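Local coordinates for protein acetyltransferase (Sinorhizobium meliloti, PDB 4JXR) that probably transfers the acetyl group of acetyl-CoA to an amine acceptor, as a phosphinothricin-type acetyltransferase of the GNAT superfamily, at residues A[85-90]-A[133-138]; A[107-112]-A[162-167]. All blocks are in the same frame, centred on the assembly; numbering follows the deposited sequence. Where two conformers were deposited one is given.

In the fold
Contacts 1 and 2 interlock along the chain, since their segments alternate, and both pack against the same mixed sheet, with centres about 9 Å apart. Contact 1 sets helix 129-137 over strand 84-91; it is partly buried, with one end at the acetyl-CoA site. Contact 2 sets helix 100-115 against the end of strand 155-165, and three of its four touching residues are buried. Their chemistry differs accordingly: a short His-carboxylate bond dominates contact 1, whereas aliphatic packing and a methyl group on a guanidinium face make contact 2. The two meet directly, Asp-87 CB lying 3.7 Å from Leu-108 CD1 and His-135 CB 3.7 Å from Met-162 SE, the selenium of a selenomethionine.

Contact 1 (A[85-90]-A[133-138]); sequences VEDSIY and ALHRAL
His-135 donates from NE2 to Asp-87 OD2 across 2.6 Å, a short and nearly straight bond with an N-H...O angle of 168°. The carboxylate oxygen meets the imidazole at its edge, close to the ring plane, and accepts through its syn lone pair; the two flat groups are nevertheless twisted 37° against each other, and Asp-87 OD1 stays 3.5 Å from the same nitrogen. Asp-87 CB points toward the helix, and chi1 of 65°, with CG between the backbone N and carbonyl carbon, sets where the carboxylate swings about that bond, while the imidazole arrives from the opposite direction. The other ring nitrogen, ND1, is hydrogen-bonded to the carbonyl of Ser-131 one turn earlier, and the two bonds together fix the ring's rotation. Leu-105 and Ala-122 pack on the histidine, and Phe-140 meets it edge-to-face, so this polar pair is buried.

The surrounding architecture is the GNAT core: strand 84-91 leads through the acetyl-CoA-binding turn containing Gly-97 into helix 100-115, whose first turn holds Gly-101; strand 119-125 then runs parallel beside strand 84-91, and helix 129-137 follows. The axes of the short segments 85-90 and 133-137 remain 12.1 Å apart, a gap bridged by side chains alone.

Towards the cofactor site the packing thins. Ile-89 and Leu-134 reach for each other tip to tip, with CD1 of the isoleucine 4.1 Å from CD2 of the leucine, and Ile-89 CD1 approaches His-135 NE2 obliquely at 4.4 Å. Both residues are partly exposed. Ile-89 is an observed acetyl-CoA-binding residue, although this chain carries no such ligand, and the Leu-134 side chain comes within about 3 Å of a bound citrate, probably from the crystallisation liquor.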
loop_
_atom_site.group_PDB
_atom_site.type_symbol
_atom_site.label_atom_id
_atom_site.label_comp_id
_atom_site.label_asym_id
_atom_site.label_seq_id
_atom_site.Cartn_x
_atom_site.Cartn_y
_atom_site.Cartn_z
ATOM N N VAL A 85 -5.613 -9.879 -2.417
ATOM C CA VAL A 85 -4.558 -10.316 -1.533
ATOM C C VAL A 85 -3.199 -9.984 -2.164
ATOM O O VAL A 85 -3.065 -9.840 -3.381
ATOM C CB VAL A 85 -4.623 -11.809 -1.208
ATOM C CG1 VAL A 85 -5.648 -12.080 -0.139
ATOM C CG2 VAL A 85 -4.886 -12.657 -2.445
ATOM N N GLU A 86 -2.204 -9.863 -1.304
ATOM C CA GLU A 86 -0.831 -9.635 -1.690
ATOM C C GLU A 86 -0.005 -10.788 -1.172
ATOM O O GLU A 86 -0.149 -11.186 -0.001
ATOM C CB GLU A 86 -0.342 -8.346 -1.061
ATOM C CG GLU A 86 1.119 -8.044 -1.315
ATOM C CD GLU A 86 1.552 -6.680 -0.855
ATOM O OE1 GLU A 86 0.722 -5.818 -0.590
ATOM O OE2 GLU A 86 2.793 -6.452 -0.769
ATOM N N ASP A 87 0.934 -11.316 -1.963
ATOM C CA ASP A 87 1.794 -12.383 -1.518
ATOM C C ASP A 87 3.120 -11.886 -1.008
ATOM O O ASP A 87 3.673 -10.925 -1.555
ATOM C CB ASP A 87 2.088 -13.410 -2.659
ATOM C CG ASP A 87 2.846 -12.889 -3.806
ATOM O OD1 ASP A 87 2.207 -12.204 -4.681
ATOM O OD2 ASP A 87 4.050 -13.236 -3.925
ATOM N N SER A 88 3.651 -12.592 -0.019
ATOM C CA SER A 88 4.986 -12.385 0.524
ATOM C C SER A 88 5.664 -13.723 0.614
ATOM O O SER A 88 5.091 -14.692 1.092
ATOM C CB SER A 88 4.901 -11.807 1.922
ATOM O OG SER A 88 4.349 -10.484 1.912
ATOM N N ILE A 89 6.895 -13.831 0.113
ATOM C CA ILE A 89 7.658 -15.070 0.052
ATOM C C ILE A 89 9.072 -14.793 0.491
ATOM O O ILE A 89 9.715 -13.904 -0.049
ATOM C CB ILE A 89 7.685 -15.636 -1.363
ATOM C CG1 ILE A 89 6.308 -15.819 -1.949
ATOM C CG2 ILE A 89 8.467 -16.961 -1.393
ATOM C CD1 ILE A 89 6.377 -16.126 -3.401
ATOM N N TYR A 90 9.597 -15.596 1.422
ATOM C CA TYR A 90 10.979 -15.459 1.912
ATOM C C TYR A 90 11.622 -16.821 1.992
ATOM O O TYR A 90 11.170 -17.695 2.698
ATOM C CB TYR A 90 11.016 -14.772 3.271
ATOM C CG TYR A 90 10.538 -13.339 3.173
ATOM C CD1 TYR A 90 11.411 -12.342 2.847
ATOM C CD2 TYR A 90 9.228 -12.990 3.414
ATOM C CE1 TYR A 90 10.978 -11.041 2.685
ATOM C CE2 TYR A 90 8.791 -11.666 3.237
ATOM C CZ TYR A 90 9.684 -10.731 2.847
ATOM O OH TYR A 90 9.257 -9.425 2.686
ATOM N N ALA A 133 10.470 -12.787 -12.315
ATOM C CA ALA A 133 10.379 -13.983 -13.146
ATOM C C ALA A 133 9.606 -15.104 -12.427
ATOM O O ALA A 133 8.860 -15.825 -13.058
ATOM C CB ALA A 133 11.754 -14.455 -13.555
ATOM N N LEU A 134 9.846 -15.266 -11.138
ATOM C CA LEU A 134 9.072 -16.238 -10.363
ATOM C C LEU A 134 7.583 -15.997 -10.486
ATOM O O LEU A 134 6.794 -16.892 -10.708
ATOM C CB LEU A 134 9.515 -16.160 -8.879
ATOM C CG LEU A 134 8.598 -16.915 -7.896
ATOM C CD1 LEU A 134 8.533 -18.397 -8.188
ATOM C CD2 LEU A 134 9.037 -16.629 -6.468
ATOM N N HIS A 135 7.210 -14.726 -10.302
ATOM C CA HIS A 135 5.799 -14.380 -10.389
ATOM C C HIS A 135 5.277 -14.548 -11.809
ATOM O O HIS A 135 4.185 -15.060 -12.007
ATOM C CB HIS A 135 5.564 -12.980 -9.856
ATOM C CG HIS A 135 5.669 -12.889 -8.363
ATOM N ND1 HIS A 135 6.855 -12.822 -7.678
ATOM C CD2 HIS A 135 4.721 -12.933 -7.419
ATOM C CE1 HIS A 135 6.603 -12.819 -6.367
ATOM N NE2 HIS A 135 5.305 -12.883 -6.185
ATOM N N ARG A 136 6.046 -14.143 -12.827
ATOM C CA ARG A 136 5.623 -14.320 -14.206
ATOM C C ARG A 136 5.332 -15.788 -14.482
ATOM O O ARG A 136 4.341 -16.104 -15.147
ATOM C CB ARG A 136 6.712 -13.802 -15.165
ATOM C CG ARG A 136 6.299 -13.870 -16.621
ATOM C CD ARG A 136 5.367 -12.720 -16.980
ATOM N NE ARG A 136 4.758 -12.864 -18.269
ATOM C CZ ARG A 136 3.547 -13.350 -18.462
ATOM N NH1 ARG A 136 2.729 -13.609 -17.440
ATOM N NH2 ARG A 136 3.134 -13.554 -19.712
ATOM N N ALA A 137 6.155 -16.680 -13.983
ATOM C CA ALA A 137 5.990 -18.103 -14.190
ATOM C C ALA A 137 4.702 -18.642 -13.628
ATOM O O ALA A 137 4.220 -19.674 -14.093
ATOM C CB ALA A 137 7.153 -18.878 -13.576
ATOM N N LEU A 138 4.136 -17.973 -12.634
ATOM C CA LEU A 138 2.875 -18.310 -11.988
ATOM C C LEU A 138 1.731 -17.495 -12.559
ATOM O O LEU A 138 0.649 -17.499 -11.988
ATOM C CB LEU A 138 2.975 -18.147 -10.453
ATOM C CG LEU A 138 3.306 -19.366 -9.607
ATOM C CD1 LEU A 138 2.162 -20.350 -9.660
ATOM C CD2 LEU A 138 4.555 -20.013 -10.135
#

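Contact 2 (A[107-112]-A[162-167]); sequences ELVGRC and MQRPLG
The guanidinium of Arg-164, which lies against Val-109, is gripped at two of its nitrogens in the conformer given, one of two deposited: NH1 donates to Pro-165 O at 2.9 Å, and NE is hydrogen-bonded to the carbonyl of Leu-138 just beyond helix 129-137. The first bond is bent, at 133°, and its acceptor sits 24° out of the guanidinium plane; the arginine chain is extended from CG to NE, and rotation about its CD-NE bond turns NH1 to the proline carbonyl. Val-109 CG1 sits over the centre of one face, 3.5 Å from Arg-164 CZ, and the two side chains cross at about a right angle. That methyl is anti to the valine's backbone N (chi1 167°), and the same group also touches Leu-166, whose CD2 is 4.0 Å away. The other leucine methyl, CD1, rests 3.8 Å from Cys-112 CB, one helical turn further on. Leu-166 thus spans two successive contact positions of the helix, and the part of the contact it makes is apolar.

Met-120 of strand 119-125 packs on both Val-109 and Cys-112, and Val-85 of strand 84-91 touches both Cys-112 and Leu-166. Helix 100-115 therefore lies on the sheet at strands 66-74, 84-91 and 119-125, with the end of strand 155-165 closing its flank.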
loop_
_atom_site.group_PDB
_atom_site.type_symbol
_atom_site.label_atom_id
_atom_site.label_comp_id
_atom_site.label_asym_id
_atom_site.label_seq_id
_atom_site.Cartn_x
_atom_site.Cartn_y
_atom_site.Cartn_z
ATOM N N GLU A 107 1.085 -22.556 -3.831
ATOM C CA GLU A 107 0.247 -22.786 -2.678
ATOM C C GLU A 107 -0.547 -21.551 -2.333
ATOM O O GLU A 107 -1.743 -21.635 -2.077
ATOM C CB GLU A 107 1.123 -23.263 -1.506
ATOM C CG GLU A 107 0.470 -23.320 -0.133
ATOM C CD GLU A 107 -0.575 -24.366 0.132
ATOM O OE1 GLU A 107 -1.016 -25.070 -0.789
ATOM O OE2 GLU A 107 -1.005 -24.505 1.304
ATOM N N LEU A 108 0.064 -20.373 -2.298
ATOM C CA LEU A 108 -0.698 -19.171 -2.021
ATOM C C LEU A 108 -1.779 -18.956 -3.070
ATOM O O LEU A 108 -2.908 -18.595 -2.716
ATOM C CB LEU A 108 0.197 -17.959 -1.924
ATOM C CG LEU A 108 1.232 -17.939 -0.801
ATOM C CD1 LEU A 108 1.964 -16.630 -0.827
ATOM C CD2 LEU A 108 0.587 -18.174 0.556
ATOM N N VAL A 109 -1.430 -19.074 -4.352
ATOM C CA VAL A 109 -2.389 -18.893 -5.425
ATOM C C VAL A 109 -3.544 -19.878 -5.248
ATOM O O VAL A 109 -4.724 -19.506 -5.329
ATOM C CB VAL A 109 -1.730 -19.019 -6.784
ATOM C CG1 VAL A 109 -2.761 -19.142 -7.904
ATOM C CG2 VAL A 109 -0.788 -17.859 -7.053
ATOM N N GLY A 110 -3.241 -21.148 -5.047
ATOM C CA GLY A 110 -4.278 -22.144 -4.896
ATOM C C GLY A 110 -5.162 -21.907 -3.696
ATOM O O GLY A 110 -6.395 -21.969 -3.762
ATOM N N ARG A 111 -4.531 -21.648 -2.551
ATOM C CA ARG A 111 -5.265 -21.406 -1.309
ATOM C C ARG A 111 -6.199 -20.227 -1.478
ATOM O O ARG A 111 -7.365 -20.276 -1.073
ATOM C CB ARG A 111 -4.319 -21.177 -0.156
ATOM C CG ARG A 111 -3.597 -22.447 0.299
ATOM C CD ARG A 111 -4.499 -23.320 1.157
ATOM N NE ARG A 111 -4.730 -22.800 2.502
ATOM C CZ ARG A 111 -3.890 -22.970 3.515
ATOM N NH1 ARG A 111 -2.691 -23.485 3.332
ATOM N NH2 ARG A 111 -4.234 -22.623 4.738
ATOM N N CYS A 112 -5.687 -19.104 -2.014
ATOM C CA CYS A 112 -6.504 -17.906 -2.106
ATOM C C CYS A 112 -7.590 -18.092 -3.156
ATOM O O CYS A 112 -8.657 -17.500 -2.989
ATOM C CB CYS A 112 -5.609 -16.702 -2.333
ATOM S SG CYS A 112 -4.603 -16.270 -0.893
HETATM N N MSE A 162 2.983 -6.368 -9.747
HETATM C CA MSE A 162 2.488 -7.408 -10.654
HETATM C C MSE A 162 1.147 -7.888 -10.156
HETATM O O MSE A 162 0.825 -7.754 -8.972
HETATM C CB MSE A 162 3.441 -8.572 -10.729
HETATM C CG MSE A 162 4.877 -8.124 -11.078
HETATM SE SE MSE A 162 6.047 -9.630 -11.355
HETATM C CE MSE A 162 5.413 -10.222 -13.063
ATOM N N GLN A 163 0.373 -8.508 -11.032
ATOM C CA GLN A 163 -0.992 -8.922 -10.658
ATOM C C GLN A 163 -1.362 -10.193 -11.412
ATOM O O GLN A 163 -1.001 -10.352 -12.568
ATOM C CB GLN A 163 -1.991 -7.824 -10.950
ATOM C CG GLN A 163 -3.376 -8.060 -10.417
ATOM C CD GLN A 163 -4.264 -6.857 -10.592
ATOM O OE1 GLN A 163 -3.795 -5.736 -10.727
ATOM N NE2 GLN A 163 -5.545 -7.108 -10.565
ATOM N N ARG A 164 -2.170 -11.027 -10.779
ATOM C CA ARG A 164 -2.747 -12.260 -11.319
ATOM C C ARG A 164 -4.251 -12.238 -10.886
ATOM O O ARG A 164 -4.487 -12.106 -9.694
ATOM C CB ARG A 164 -2.030 -13.497 -10.723
ATOM C CG ARG A 164 -2.433 -14.801 -11.419
ATOM C CD ARG A 164 -1.987 -16.003 -10.578
ATOM N NE ARG A 164 -2.169 -17.300 -11.204
ATOM C CZ ARG A 164 -3.266 -18.045 -11.184
ATOM N NH1 ARG A 164 -4.425 -17.571 -10.731
ATOM N NH2 ARG A 164 -3.182 -19.290 -11.628
ATOM N N PRO A 165 -5.233 -12.551 -11.756
ATOM C CA PRO A 165 -6.578 -12.837 -11.272
ATOM C C PRO A 165 -6.558 -14.173 -10.546
ATOM O O PRO A 165 -5.728 -15.034 -10.824
ATOM C CB PRO A 165 -7.407 -12.903 -12.547
ATOM C CG PRO A 165 -6.435 -13.379 -13.579
ATOM C CD PRO A 165 -5.129 -12.710 -13.212
ATOM N N LEU A 166 -7.522 -14.341 -9.676
ATOM C CA LEU A 166 -7.749 -15.586 -8.978
ATOM C C LEU A 166 -9.182 -16.047 -9.260
ATOM O O LEU A 166 -10.117 -15.254 -9.138
ATOM C CB LEU A 166 -7.593 -15.433 -7.457
ATOM C CG LEU A 166 -6.228 -14.951 -6.968
ATOM C CD1 LEU A 166 -6.320 -14.639 -5.500
ATOM C CD2 LEU A 166 -5.131 -15.965 -7.238
ATOM N N GLY A 167 -9.343 -17.321 -9.533
ATOM C CA GLY A 167 -10.645 -17.861 -9.729
ATOM C C GLY A 167 -11.424 -17.156 -10.823
ATOM O O GLY A 167 -10.928 -16.923 -11.901
#